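Local coordinates for protein aldehyde dehydrogenase 12 (Zea mays, PDB 6D97) that probably oxidises L-glutamate gamma-semialdehyde with NAD+ as the last enzyme of proline catabolism in plants, at residues T411-P416 and G435-V440; K116-L121 and V151-L156. All coordinates share one frame; numbering follows the deposited sequence.

Contact 1 (T411-P416 and G435-V440); sequences TAVFVP and GPFQVV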
loop_
_atom_site.group_PDB
_atom_site.type_symbol
_atom_site.label_atom_id
_atom_site.label_comp_id
_atom_site.label_asym_id
_atom_site.label_seq_id
_atom_site.Cartn_x
_atom_site.Cartn_y
_atom_site.Cartn_z
ATOM N N THR A 411 -11.143 43.637 2.836
ATOM C CA THR A 411 -10.107 44.547 2.378
ATOM C C THR A 411 -9.096 43.823 1.500
ATOM O O THR A 411 -8.655 42.713 1.819
ATOM C CB THR A 411 -9.392 45.197 3.564
ATOM O OG1 THR A 411 -10.342 45.927 4.351
ATOM C CG2 THR A 411 -8.296 46.141 3.077
ATOM N N ALA A 412 -8.736 44.467 0.392
ATOM C CA ALA A 412 -7.668 44.016 -0.487
ATOM C C ALA A 412 -6.791 45.209 -0.829
ATOM O O ALA A 412 -7.299 46.264 -1.221
ATOM C CB ALA A 412 -8.222 43.385 -1.765
ATOM N N VAL A 413 -5.479 45.043 -0.686
ATOM C CA VAL A 413 -4.516 46.107 -0.942
ATOM C C VAL A 413 -3.573 45.643 -2.038
ATOM O O VAL A 413 -2.955 44.577 -1.924
ATOM C CB VAL A 413 -3.732 46.487 0.324
ATOM C CG1 VAL A 413 -2.647 47.494 -0.019
ATOM C CG2 VAL A 413 -4.669 47.044 1.384
ATOM N N PHE A 414 -3.464 46.432 -3.100
ATOM C CA PHE A 414 -2.485 46.150 -4.135
ATOM C C PHE A 414 -1.108 46.629 -3.698
ATOM O O PHE A 414 -0.963 47.726 -3.155
ATOM C CB PHE A 414 -2.877 46.824 -5.449
ATOM C CG PHE A 414 -1.860 46.659 -6.547
ATOM C CD1 PHE A 414 -1.803 45.486 -7.287
ATOM C CD2 PHE A 414 -0.970 47.678 -6.847
ATOM C CE1 PHE A 414 -0.875 45.328 -8.299
ATOM C CE2 PHE A 414 -0.038 47.528 -7.857
ATOM C CZ PHE A 414 0.010 46.350 -8.584
ATOM N N VAL A 415 -0.101 45.790 -3.922
ATOM C CA VAL A 415 1.296 46.173 -3.731
ATOM C C VAL A 415 2.077 45.689 -4.948
ATOM O O VAL A 415 2.007 44.498 -5.287
ATOM C CB VAL A 415 1.876 45.596 -2.429
ATOM C CG1 VAL A 415 3.311 46.057 -2.248
ATOM C CG2 VAL A 415 1.028 45.999 -1.226
ATOM N N PRO A 416 2.808 46.562 -5.643
ATOM C CA PRO A 416 3.559 46.120 -6.825
ATOM C C PRO A 416 4.535 45.005 -6.477
ATOM O O PRO A 416 5.165 45.014 -5.417
ATOM C CB PRO A 416 4.287 47.392 -7.279
ATOM C CG PRO A 416 3.472 48.511 -6.724
ATOM C CD PRO A 416 2.939 48.010 -5.412
ATOM N N GLY A 435 -7.841 37.882 9.544
ATOM C CA GLY A 435 -9.034 38.660 9.316
ATOM C C GLY A 435 -9.329 38.785 7.838
ATOM O O GLY A 435 -8.617 38.231 6.994
ATOM N N PRO A 436 -10.388 39.544 7.486
ATOM C CA PRO A 436 -10.775 39.670 6.061
ATOM C C PRO A 436 -9.875 40.672 5.330
ATOM O O PRO A 436 -10.211 41.841 5.116
ATOM C CB PRO A 436 -12.227 40.149 6.150
ATOM C CG PRO A 436 -12.392 40.752 7.582
ATOM C CD PRO A 436 -11.118 40.489 8.349
ATOM N N PHE A 437 -8.704 40.192 4.916
ATOM C CA PHE A 437 -7.663 41.076 4.402
ATOM C C PHE A 437 -6.738 40.265 3.510
ATOM O O PHE A 437 -6.266 39.192 3.911
ATOM C CB PHE A 437 -6.867 41.743 5.535
ATOM C CG PHE A 437 -5.861 42.764 5.063
ATOM C CD1 PHE A 437 -4.607 42.376 4.621
ATOM C CD2 PHE A 437 -6.173 44.113 5.038
ATOM C CE1 PHE A 437 -3.688 43.317 4.167
ATOM C CE2 PHE A 437 -5.245 45.052 4.583
ATOM C CZ PHE A 437 -4.014 44.647 4.148
ATOM N N GLN A 438 -6.445 40.788 2.322
ATOM C CA GLN A 438 -5.528 40.128 1.411
ATOM C C GLN A 438 -4.705 41.178 0.675
ATOM O O GLN A 438 -5.110 42.336 0.536
ATOM C CB GLN A 438 -6.266 39.257 0.380
ATOM C CG GLN A 438 -7.275 40.013 -0.470
ATOM C CD GLN A 438 -7.803 39.175 -1.605
ATOM O OE1 GLN A 438 -7.078 38.384 -2.202
ATOM N NE2 GLN A 438 -9.055 39.369 -1.936
ATOM N N VAL A 439 -3.552 40.748 0.169
ATOM C CA VAL A 439 -2.716 41.561 -0.703
ATOM C C VAL A 439 -2.866 41.031 -2.125
ATOM O O VAL A 439 -2.871 39.814 -2.351
ATOM C CB VAL A 439 -1.245 41.556 -0.252
ATOM C CG1 VAL A 439 -0.367 42.337 -1.220
ATOM C CG2 VAL A 439 -1.132 42.118 1.161
ATOM N N VAL A 440 -3.018 41.942 -3.081
ATOM C CA VAL A 440 -3.080 41.604 -4.496
ATOM C C VAL A 440 -1.859 42.213 -5.177
ATOM O O VAL A 440 -1.431 43.330 -4.845
ATOM C CB VAL A 440 -4.380 42.107 -5.146
ATOM C CG1 VAL A 440 -4.394 41.832 -6.630
ATOM C CG2 VAL A 440 -5.580 41.466 -4.468
#
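Two neighbouring parallel strands meet here, 411-414 and 437-440, in the mixed sheet of the catalytic domain of this aldehyde dehydrogenase. Five backbone hydrogen bonds join them, from Thr-411 N to Pro-436 O at one end to Val-415 N to Val-440 O (2.9 Å) at the other. The straightest runs from Val-440 N to Val-413 O with an N-H...O angle of 165°, although this donor sits above the carbonyl plane. Gln-438 lends both its N and its O, the latter reached by Val-413 N at 3.0 Å in the carbonyl plane. Between these bonds lie CA-H...O contacts, such as Phe-414 CA to Val-440 O at 3.1 Å.

On one face, Phe-437 has CG anti to its backbone N (chi1 -175°), which swings the ring obliquely across the neighbouring strand. Its CD2 meets Thr-411 CG2 at 3.5 Å, and its CZ meets Val-413 CG2 at 3.7 Å. Helix 371-382 covers this side, where His-377 meets the same ring.

Ala-412, Gln-438, Phe-414 and Val-440 share the other face. Gln-438 holds CG in the crowded position between backbone N and carbonyl carbon (chi1 58°), laying it 3.7 Å from Ala-412 CB. Its amide is buried but paired, OE1 with Gln-331 NE2 and NE2 with Tyr-321 OH, and that hydroxyl also bonds Thr-411 O. Directional backbone bonding thus fixes the strand alignment, while the buried amide of Gln-438 is accommodated beside Ala-412 by a partner for each of its ends, Gln-331 and Tyr-321.

Contact 2 (K116-L121 and V151-L156); sequences KAAHML and VSQKFL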
loop_
_atom_site.group_PDB
_atom_site.type_symbol
_atom_site.label_atom_id
_atom_site.label_comp_id
_atom_site.label_asym_id
_atom_site.label_seq_id
_atom_site.Cartn_x
_atom_site.Cartn_y
_atom_site.Cartn_z
ATOM N N LYS A 116 -22.586 5.232 15.399
ATOM C CA LYS A 116 -23.652 5.872 16.160
ATOM C C LYS A 116 -23.522 7.388 16.120
ATOM O O LYS A 116 -24.520 8.100 15.964
ATOM C CB LYS A 116 -23.643 5.368 17.605
ATOM C CG LYS A 116 -24.208 3.967 17.787
ATOM C CD LYS A 116 -24.081 3.517 19.229
ATOM C CE LYS A 116 -23.282 2.236 19.320
ATOM N NZ LYS A 116 -22.165 2.336 20.302
ATOM N N ALA A 117 -22.294 7.901 16.248
ATOM C CA ALA A 117 -22.085 9.345 16.229
ATOM C C ALA A 117 -22.372 9.934 14.853
ATOM O O ALA A 117 -22.994 10.997 14.748
ATOM C CB ALA A 117 -20.660 9.676 16.671
ATOM N N ALA A 118 -21.925 9.261 13.787
ATOM C CA ALA A 118 -22.191 9.749 12.437
ATOM C C ALA A 118 -23.688 9.823 12.159
ATOM O O ALA A 118 -24.158 10.763 11.507
ATOM C CB ALA A 118 -21.502 8.858 11.402
ATOM N N HIS A 119 -24.452 8.842 12.643
ATOM C CA HIS A 119 -25.895 8.873 12.431
ATOM C C HIS A 119 -26.541 9.992 13.234
ATOM O O HIS A 119 -27.511 10.613 12.781
ATOM C CB HIS A 119 -26.517 7.525 12.798
ATOM C CG HIS A 119 -27.992 7.458 12.554
ATOM N ND1 HIS A 119 -28.919 7.421 13.573
ATOM C CD2 HIS A 119 -28.703 7.426 11.401
ATOM C CE1 HIS A 119 -30.136 7.369 13.060
ATOM N NE2 HIS A 119 -30.032 7.369 11.743
ATOM N N MET A 120 -26.018 10.262 14.430
ATOM C CA MET A 120 -26.545 11.354 15.238
ATOM C C MET A 120 -26.241 12.701 14.599
ATOM O O MET A 120 -27.137 13.534 14.428
ATOM C CB MET A 120 -25.975 11.281 16.652
ATOM C CG MET A 120 -26.728 10.331 17.555
ATOM S SD MET A 120 -28.418 10.874 17.872
ATOM C CE MET A 120 -28.132 12.278 18.949
ATOM N N LEU A 121 -24.977 12.928 14.228
ATOM C CA LEU A 121 -24.602 14.180 13.579
ATOM C C LEU A 121 -25.350 14.405 12.271
ATOM O O LEU A 121 -25.502 15.555 11.852
ATOM C CB LEU A 121 -23.092 14.214 13.319
ATOM C CG LEU A 121 -22.164 14.855 14.356
ATOM C CD1 LEU A 121 -20.851 15.248 13.703
ATOM C CD2 LEU A 121 -22.815 16.059 15.015
ATOM N N VAL A 151 -18.521 18.016 7.332
ATOM C CA VAL A 151 -17.205 17.385 7.282
ATOM C C VAL A 151 -17.038 16.423 8.449
ATOM O O VAL A 151 -16.585 15.283 8.282
ATOM C CB VAL A 151 -16.093 18.450 7.275
ATOM C CG1 VAL A 151 -14.739 17.800 7.525
ATOM C CG2 VAL A 151 -16.089 19.217 5.962
ATOM N N SER A 152 -17.399 16.875 9.654
ATOM C CA SER A 152 -17.319 16.018 10.832
ATOM C C SER A 152 -18.163 14.763 10.655
ATOM O O SER A 152 -17.720 13.654 10.976
ATOM C CB SER A 152 -17.765 16.795 12.071
ATOM O OG SER A 152 -17.086 18.032 12.164
ATOM N N GLN A 153 -19.379 14.918 10.127
ATOM C CA GLN A 153 -20.277 13.779 9.965
ATOM C C GLN A 153 -19.711 12.779 8.964
ATOM O O GLN A 153 -19.729 11.565 9.202
ATOM C CB GLN A 153 -21.661 14.273 9.533
ATOM C CG GLN A 153 -22.785 13.263 9.688
ATOM C CD GLN A 153 -22.869 12.296 8.531
ATOM O OE1 GLN A 153 -22.393 12.580 7.430
ATOM N NE2 GLN A 153 -23.477 11.140 8.775
ATOM N N LYS A 154 -19.188 13.280 7.840
ATOM C CA LYS A 154 -18.615 12.406 6.819
ATOM C C LYS A 154 -17.377 11.684 7.335
ATOM O O LYS A 154 -17.185 10.496 7.051
ATOM C CB LYS A 154 -18.283 13.216 5.564
ATOM C CG LYS A 154 -19.450 13.367 4.597
ATOM C CD LYS A 154 -19.707 12.060 3.858
ATOM C CE LYS A 154 -20.992 12.110 3.050
ATOM N NZ LYS A 154 -22.200 12.126 3.917
ATOM N N PHE A 155 -16.526 12.387 8.089
ATOM C CA PHE A 155 -15.337 11.767 8.666
ATOM C C PHE A 155 -15.711 10.568 9.529
ATOM O O PHE A 155 -15.107 9.494 9.416
ATOM C CB PHE A 155 -14.557 12.811 9.473
ATOM C CG PHE A 155 -13.522 12.230 10.400
ATOM C CD1 PHE A 155 -12.219 12.029 9.971
ATOM C CD2 PHE A 155 -13.849 11.911 11.710
ATOM C CE1 PHE A 155 -11.267 11.508 10.829
ATOM C CE2 PHE A 155 -12.908 11.386 12.570
ATOM C CZ PHE A 155 -11.614 11.187 12.133
ATOM N N LEU A 156 -16.715 10.732 10.393
ATOM C CA LEU A 156 -17.169 9.622 11.225
ATOM C C LEU A 156 -17.712 8.481 10.376
ATOM O O LEU A 156 -17.549 7.306 10.724
ATOM C CB LEU A 156 -18.227 10.112 12.214
ATOM C CG LEU A 156 -17.751 11.089 13.292
ATOM C CD1 LEU A 156 -18.929 11.634 14.092
ATOM C CD2 LEU A 156 -16.728 10.424 14.205
#
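Helices 105-121 and 142-157 run roughly antiparallel here, their local axes only 8.3 Å apart and inclined at 151°. Small side chains permit the close approach: Ala-118 CB rests against Leu-156 CB at 3.6 Å. Leu-156 places CG anti to its carbonyl carbon, beside its own backbone N, and its CD1 branch then reaches Ala-117 CB at 3.7 Å. Leu-121 answers from the other helix with a first torsion of -93°, away from a staggered position. Its CD1 spans the gap to Ser-152 CB at 3.8 Å and also touches CD1 of Leu-156, tip to tip. Ser-152 offers only its carbon to this neighbour, since OG bonds back to Glu-148 O of its own helix.

Gln-153 supplies the polar element at the edge of this apolar seam. CG is anti to the backbone N, and a bend at chi2 (-83°) folds the amide over toward the facing helix while Gln-153 CG packs 3.8 Å from Leu-121 CB. Gln-153 NE2 then donates to Ala-118 O at 2.8 Å, a nearly straight bond that lies in the plane of the amide yet approaches from above the carbonyl plane. NE2 also bonds Glu-157 OE1, so two acceptors fix the turn of the amide. An alanine here would remove the amide's bonds to Ala-118 O and Glu-157 and the contact of CG with Leu-121 CB, and would probably loosen the pairing of the helices.

Leu-237 of helix 229-240 covers Ala-117 and Leu-121, and Ser-152 lies on Leu-206 of helix 203-214. An antiparallel helix pair packed in this way on the helices of a Rossmann-type core belongs to the NAD-binding domain of aldehyde dehydrogenases.

From the N terminus, the chain forms contact 2 first. Helix 105-121 leads through helix 124-137 into helix 142-157, and the contact closes this loop of 29 intervening residues. The chain then builds the five-stranded parallel sheet that accompanies the NAD site before it enters the mixed seven-stranded sheet. There contact 1 closes a shorter loop of 18 residues, in which helices 417-420 and 425-429 connect adjacent parallel strands as a beta-alpha-beta crossover. The two loops follow in series, neither nesting nor crossing. The centres of the two contacts lie about 37 Å apart, on opposite sides of the chain's centre; contact 2 joins helices of the cofactor-binding part, contact 1 two strands of the catalytic part.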